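Local coordinates for protein putative D-lactate dehydrogenase (Chlamydomonas reinhardtii, PDB 4ZGS) that probably reduces pyruvate to D-lactate with a nicotinamide cofactor, as a chloroplast pyruvate reductase of the D-isomer specific 2-hydroxyacid dehydrogenase family, at residues Val223-Asp226 with Glu227-Met231; Glu342-Asn345 with Asn346-Thr349. All blocks are in the same frame, centred on the assembly; numbering follows the deposited sequence.

Contact 1: residues Val223-Asp226 with Glu227-Met231; sequences VSLD and ELLAM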
ATOM      1  N   VAL A 223     -41.214   2.158  -7.324  1.00 69.83           N
ATOM      2  CA  VAL A 223     -41.378   1.307  -8.491  1.00 67.81           C
ATOM      3  C   VAL A 223     -41.156  -0.129  -8.066  1.00 64.53           C
ATOM      4  O   VAL A 223     -40.876  -0.389  -6.897  1.00 67.50           O
ATOM      5  CB  VAL A 223     -40.398   1.663  -9.609  1.00 64.96           C
ATOM      6  CG1 VAL A 223     -40.577   3.134 -10.007  1.00 53.20           C
ATOM      7  CG2 VAL A 223     -38.963   1.370  -9.173  1.00 51.15           C
ATOM      8  N   SER A 224     -41.323  -1.065  -8.991  1.00 59.01           N
ATOM      9  CA  SER A 224     -41.048  -2.460  -8.681  1.00 64.13           C
ATOM     10  C   SER A 224     -39.532  -2.737  -8.613  1.00 64.03           C
ATOM     11  O   SER A 224     -38.699  -1.951  -9.095  1.00 62.27           O
ATOM     12  CB  SER A 224     -41.749  -3.388  -9.683  1.00 67.96           C
ATOM     13  OG  SER A 224     -41.063  -3.472 -10.909  1.00 70.51           O
ATOM     14  N   LEU A 225     -39.172  -3.824  -7.943  1.00 63.55           N
ATOM     15  CA  LEU A 225     -37.767  -4.184  -7.812  1.00 59.59           C
ATOM     16  C   LEU A 225     -37.150  -4.396  -9.203  1.00 57.47           C
ATOM     17  O   LEU A 225     -36.067  -3.876  -9.499  1.00 53.80           O
ATOM     18  CB  LEU A 225     -37.609  -5.430  -6.931  1.00 59.27           C
ATOM     19  CG  LEU A 225     -36.165  -5.827  -6.626  1.00 55.97           C
ATOM     20  CD1 LEU A 225     -35.367  -4.631  -6.184  1.00 51.80           C
ATOM     21  CD2 LEU A 225     -36.172  -6.868  -5.561  1.00 60.17           C
ATOM     22  N   ASP A 226     -37.849  -5.128 -10.068  1.00 62.21           N
ATOM     23  CA  ASP A 226     -37.365  -5.332 -11.430  1.00 71.80           C
ATOM     24  C   ASP A 226     -37.191  -3.995 -12.174  1.00 78.96           C
ATOM     25  O   ASP A 226     -36.221  -3.835 -12.924  1.00 81.52           O
ATOM     26  CB  ASP A 226     -38.314  -6.229 -12.232  1.00 80.91           C
ATOM     27  CG  ASP A 226     -38.147  -7.708 -11.913  1.00 88.42           C
ATOM     28  OD1 ASP A 226     -37.067  -8.100 -11.429  1.00 87.81           O
ATOM     29  OD2 ASP A 226     -39.079  -8.493 -12.213  1.00 94.97           O
ATOM     30  N   GLU A 227     -38.104  -3.039 -11.937  1.00 76.69           N
ATOM     31  CA  GLU A 227     -38.071  -1.711 -12.589  1.00 73.62           C
ATOM     32  C   GLU A 227     -36.885  -0.867 -12.144  1.00 67.61           C
ATOM     33  O   GLU A 227     -36.223  -0.209 -12.963  1.00 66.50           O
ATOM     34  CB  GLU A 227     -39.362  -0.923 -12.299  1.00 73.73           C
ATOM     35  CG  GLU A 227     -40.633  -1.490 -12.918  1.00 84.12           C
ATOM     36  CD  GLU A 227     -41.895  -0.771 -12.448  1.00 91.00           C
ATOM     37  OE1 GLU A 227     -41.989  -0.454 -11.243  1.00 96.36           O
ATOM     38  OE2 GLU A 227     -42.800  -0.538 -13.273  1.00 90.25           O
ATOM     39  N   LEU A 228     -36.637  -0.873 -10.839  1.00 62.90           N
ATOM     40  CA  LEU A 228     -35.519  -0.147 -10.273  1.00 60.64           C
ATOM     41  C   LEU A 228     -34.184  -0.722 -10.771  1.00 59.32           C
ATOM     42  O   LEU A 228     -33.274   0.031 -11.174  1.00 56.21           O
ATOM     43  CB  LEU A 228     -35.595  -0.193  -8.750  1.00 61.37           C
ATOM     44  CG  LEU A 228     -34.440   0.414  -7.968  1.00 57.58           C
ATOM     45  CD1 LEU A 228     -34.930   0.895  -6.623  1.00 52.98           C
ATOM     46  CD2 LEU A 228     -33.319  -0.655  -7.819  1.00 42.93           C
ATOM     47  N   LEU A 229     -34.089  -2.052 -10.791  1.00 58.50           N
ATOM     48  CA  LEU A 229     -32.840  -2.715 -11.218  1.00 64.39           C
ATOM     49  C   LEU A 229     -32.532  -2.450 -12.670  1.00 65.73           C
ATOM     50  O   LEU A 229     -31.372  -2.356 -13.066  1.00 70.20           O
ATOM     51  CB  LEU A 229     -32.908  -4.228 -11.009  1.00 58.50           C
ATOM     52  CG  LEU A 229     -32.998  -4.721  -9.578  1.00 53.30           C
ATOM     53  CD1 LEU A 229     -33.195  -6.229  -9.608  1.00 57.06           C
ATOM     54  CD2 LEU A 229     -31.751  -4.311  -8.807  1.00 45.09           C
ATOM     55  N   ALA A 230     -33.585  -2.351 -13.461  1.00 61.65           N
ATOM     56  CA  ALA A 230     -33.425  -2.184 -14.885  1.00 63.70           C
ATOM     57  C   ALA A 230     -32.965  -0.783 -15.216  1.00 70.23           C
ATOM     58  O   ALA A 230     -32.218  -0.591 -16.168  1.00 79.07           O
ATOM     59  CB  ALA A 230     -34.717  -2.491 -15.600  1.00 60.95           C
ATOM     60  N   MET A 231     -33.438   0.201 -14.455  1.00 69.07           N
ATOM     61  CA  MET A 231     -33.151   1.594 -14.783  1.00 60.42           C
ATOM     62  C   MET A 231     -31.950   2.208 -14.073  1.00 55.32           C
ATOM     63  O   MET A 231     -31.519   3.294 -14.443  1.00 49.66           O
ATOM     64  CB  MET A 231     -34.374   2.447 -14.479  1.00 59.21           C
ATOM     65  CG  MET A 231     -34.706   2.578 -12.990  1.00 58.77           C
ATOM     66  SD  MET A 231     -36.069   3.757 -12.713  1.00 84.65           S
ATOM     67  CE  MET A 231     -36.795   3.070 -11.227  1.00 96.13           C
TER
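Glu227 starts with CG anti to its carbonyl carbon (chi1 -67°) and runs on extended at chi2 173°, which carries its carboxylate back to Ser224. The Ser224 hydroxyl sits between its own backbone N and carbonyl carbon (chi1 79°), facing the first turn of the helix. Together they form a capping box. Ser224 N donates to Glu227 OE1, though the model draws this bond so short that its exact geometry is doubtful. In return Glu227 N donates to Ser224 OG at 3.2 Å, although the hydroxyl is less surely placed. Leu228 N bonds to Ser224 O at 2.9 Å, and Leu229 N to Leu225 O at 3.0 Å.

Next to the box, Val223 CG2 packs on Leu228 CB at 3.7 Å. Val223 and Met231 reach toward each other tip to tip, with Met231 CE 3.4 Å from Val223 CG2. Both also rest on Phe205 of strand 203-207. On another side of the helix, Leu225 CD1 lies 4.1 Å from Leu229 CG. Asp226 turns out to a salt bridge with Lys256.

The box gives partners to amides at the helix start, where the chain has no preceding turn to supply them. The carboxylates of Glu227 and Asp226 lie near the N-terminus of the helix, where its dipole would probably favour negative charge.

Contact 2: residues Glu342-Asn345 with Asn346-Thr349; sequences EALN and NICT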
ATOM      1  N   GLU A 342     -20.733  10.349  16.308  1.00 41.43           N
ATOM      2  CA  GLU A 342     -22.162  10.514  16.646  1.00 52.40           C
ATOM      3  C   GLU A 342     -22.871   9.186  16.961  1.00 45.66           C
ATOM      4  O   GLU A 342     -23.668   9.129  17.897  1.00 44.26           O
ATOM      5  CB  GLU A 342     -22.928  11.263  15.536  1.00 42.95           C
ATOM      6  CG  GLU A 342     -22.485  12.733  15.318  1.00 46.54           C
ATOM      7  CD  GLU A 342     -21.238  12.892  14.400  1.00 60.20           C
ATOM      8  OE1 GLU A 342     -20.687  11.870  13.968  1.00 50.46           O
ATOM      9  OE2 GLU A 342     -20.823  14.039  14.101  1.00 63.38           O
ATOM     10  N   ALA A 343     -22.630   8.141  16.167  1.00 41.27           N
ATOM     11  CA  ALA A 343     -23.302   6.866  16.412  1.00 41.95           C
ATOM     12  C   ALA A 343     -22.821   6.185  17.713  1.00 48.84           C
ATOM     13  O   ALA A 343     -23.624   5.592  18.430  1.00 51.74           O
ATOM     14  CB  ALA A 343     -23.133   5.937  15.246  1.00 40.60           C
ATOM     15  N   LEU A 344     -21.526   6.278  18.013  1.00 53.37           N
ATOM     16  CA  LEU A 344     -20.960   5.668  19.225  1.00 52.98           C
ATOM     17  C   LEU A 344     -21.500   6.335  20.491  1.00 56.10           C
ATOM     18  O   LEU A 344     -21.679   5.679  21.540  1.00 54.29           O
ATOM     19  CB  LEU A 344     -19.430   5.728  19.183  1.00 52.40           C
ATOM     20  CG  LEU A 344     -18.886   4.777  18.115  1.00 49.62           C
ATOM     21  CD1 LEU A 344     -17.430   4.980  17.946  1.00 42.48           C
ATOM     22  CD2 LEU A 344     -19.164   3.332  18.479  1.00 55.47           C
ATOM     23  N   ASN A 345     -21.735   7.647  20.392  1.00 55.18           N
ATOM     24  CA  ASN A 345     -22.341   8.397  21.486  1.00 60.43           C
ATOM     25  C   ASN A 345     -23.736   7.875  21.811  1.00 49.06           C
ATOM     26  O   ASN A 345     -24.007   7.575  22.947  1.00 61.48           O
ATOM     27  CB  ASN A 345     -22.333   9.882  21.178  1.00 63.37           C
ATOM     28  CG  ASN A 345     -20.939  10.475  21.291  1.00 68.71           C
ATOM     29  OD1 ASN A 345     -20.083   9.932  21.994  1.00 71.52           O
ATOM     30  ND2 ASN A 345     -20.697  11.580  20.592  1.00 70.11           N
ATOM     31  N   ASN A 346     -24.575   7.689  20.806  1.00 38.25           N
ATOM     32  CA  ASN A 346     -25.867   7.053  20.993  1.00 45.35           C
ATOM     33  C   ASN A 346     -25.675   5.723  21.713  1.00 50.77           C
ATOM     34  O   ASN A 346     -26.338   5.426  22.718  1.00 55.71           O
ATOM     35  CB  ASN A 346     -26.561   6.800  19.647  1.00 56.02           C
ATOM     36  CG  ASN A 346     -26.969   8.084  18.923  1.00 65.33           C
ATOM     37  OD1 ASN A 346     -27.449   8.034  17.787  1.00 72.03           O
ATOM     38  ND2 ASN A 346     -26.764   9.230  19.563  1.00 65.58           N
ATOM     39  N   ILE A 347     -24.734   4.933  21.202  1.00 53.25           N
ATOM     40  CA  ILE A 347     -24.422   3.621  21.748  1.00 45.08           C
ATOM     41  C   ILE A 347     -23.968   3.695  23.202  1.00 43.56           C
ATOM     42  O   ILE A 347     -24.459   2.936  24.027  1.00 47.40           O
ATOM     43  CB  ILE A 347     -23.328   2.924  20.915  1.00 43.46           C
ATOM     44  CG1 ILE A 347     -23.858   2.547  19.532  1.00 47.40           C
ATOM     45  CG2 ILE A 347     -22.798   1.701  21.638  1.00 38.98           C
ATOM     46  CD1 ILE A 347     -22.788   1.997  18.599  1.00 49.83           C
ATOM     47  N   CYS A 348     -23.051   4.608  23.522  1.00 46.34           N
ATOM     48  CA  CYS A 348     -22.568   4.739  24.909  1.00 46.23           C
ATOM     49  C   CYS A 348     -23.699   5.161  25.842  1.00 48.99           C
ATOM     50  O   CYS A 348     -23.937   4.506  26.871  1.00 54.93           O
ATOM     51  CB  CYS A 348     -21.410   5.740  25.030  1.00 39.71           C
ATOM     52  SG  CYS A 348     -20.810   6.109  26.665  1.00130.16           S
ATOM     53  N   THR A 349     -24.389   6.246  25.492  1.00 47.77           N
ATOM     54  CA  THR A 349     -25.399   6.787  26.387  1.00 52.06           C
ATOM     55  C   THR A 349     -26.596   5.835  26.529  1.00 48.13           C
ATOM     56  O   THR A 349     -27.105   5.660  27.622  1.00 46.99           O
ATOM     57  CB  THR A 349     -25.887   8.130  25.915  1.00 56.43           C
ATOM     58  OG1 THR A 349     -26.810   7.934  24.858  1.00 67.22           O
ATOM     59  CG2 THR A 349     -24.745   8.954  25.440  1.00 40.67           C
TER
HETATM   60  O   HOH W   1     -25.816  11.316  18.209  1.00 53.94           O
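Leu344 and Ile347 make the apolar contact. Their side chains lie side by side and point the same way, Leu344 CD2 being 3.9 Å from Ile347 CD1. Both rest on Phe49 of helix 44-57. Ile347 has CG1 anti to its carbonyl carbon (chi1 -69°), which lays this branch back over the previous turn, 3.2 Å from Ala343 O. An alanine in place of Ile347 would lose the CD1 contact and is likely to leave a gap beside Leu344 and Phe49.

The backbone bonds run from each amide to the carbonyl four residues earlier. Thr349 N meets Asn345 O at 2.9 Å and Ile347 N meets Ala343 O at 3.1 Å. The bond from Asn346 N to Glu342 O is weak.

Polar side chains occupy another face. A water donates to Glu342 O at 3.1 Å and weakly accepts from Asn346 ND2. Asn346 OD1 bonds to Ser135. Glu342 OE2 forms a salt bridge with Lys179 of the second subunit, and OE1 accepts a hydrogen bond from Glu175 N of that subunit.

This is a turn of an amphipathic helix, its apolar face laid on helix 44-57 where the chain, past the last strand of the NAD-binding sheet, returns to the other lobe of the two-domain dehydrogenase fold.

Contact 1 and contact 2 are separate helix turns in one chain, with contact 1 earlier in sequence. Their centres are about 36 Å apart and their nearest atoms about 25 Å, so they do not touch. Contact 1 belongs to the Rossmann-type NAD-binding domain, beside the outermost strand 203-207. Contact 2 lies in helix 341-359, which follows the last strand of that sheet, 330-332, and packs on helix 44-57 next to the other parallel sheet. Neither contact touches the bound NAD. The Leu225 side chain is about 6 Å from the bound NAD. The Ala343 side chain is about 8 Å from the bound NAD. Contact 1 is near the adenine end of the cofactor. Contact 2 alone reaches the second subunit.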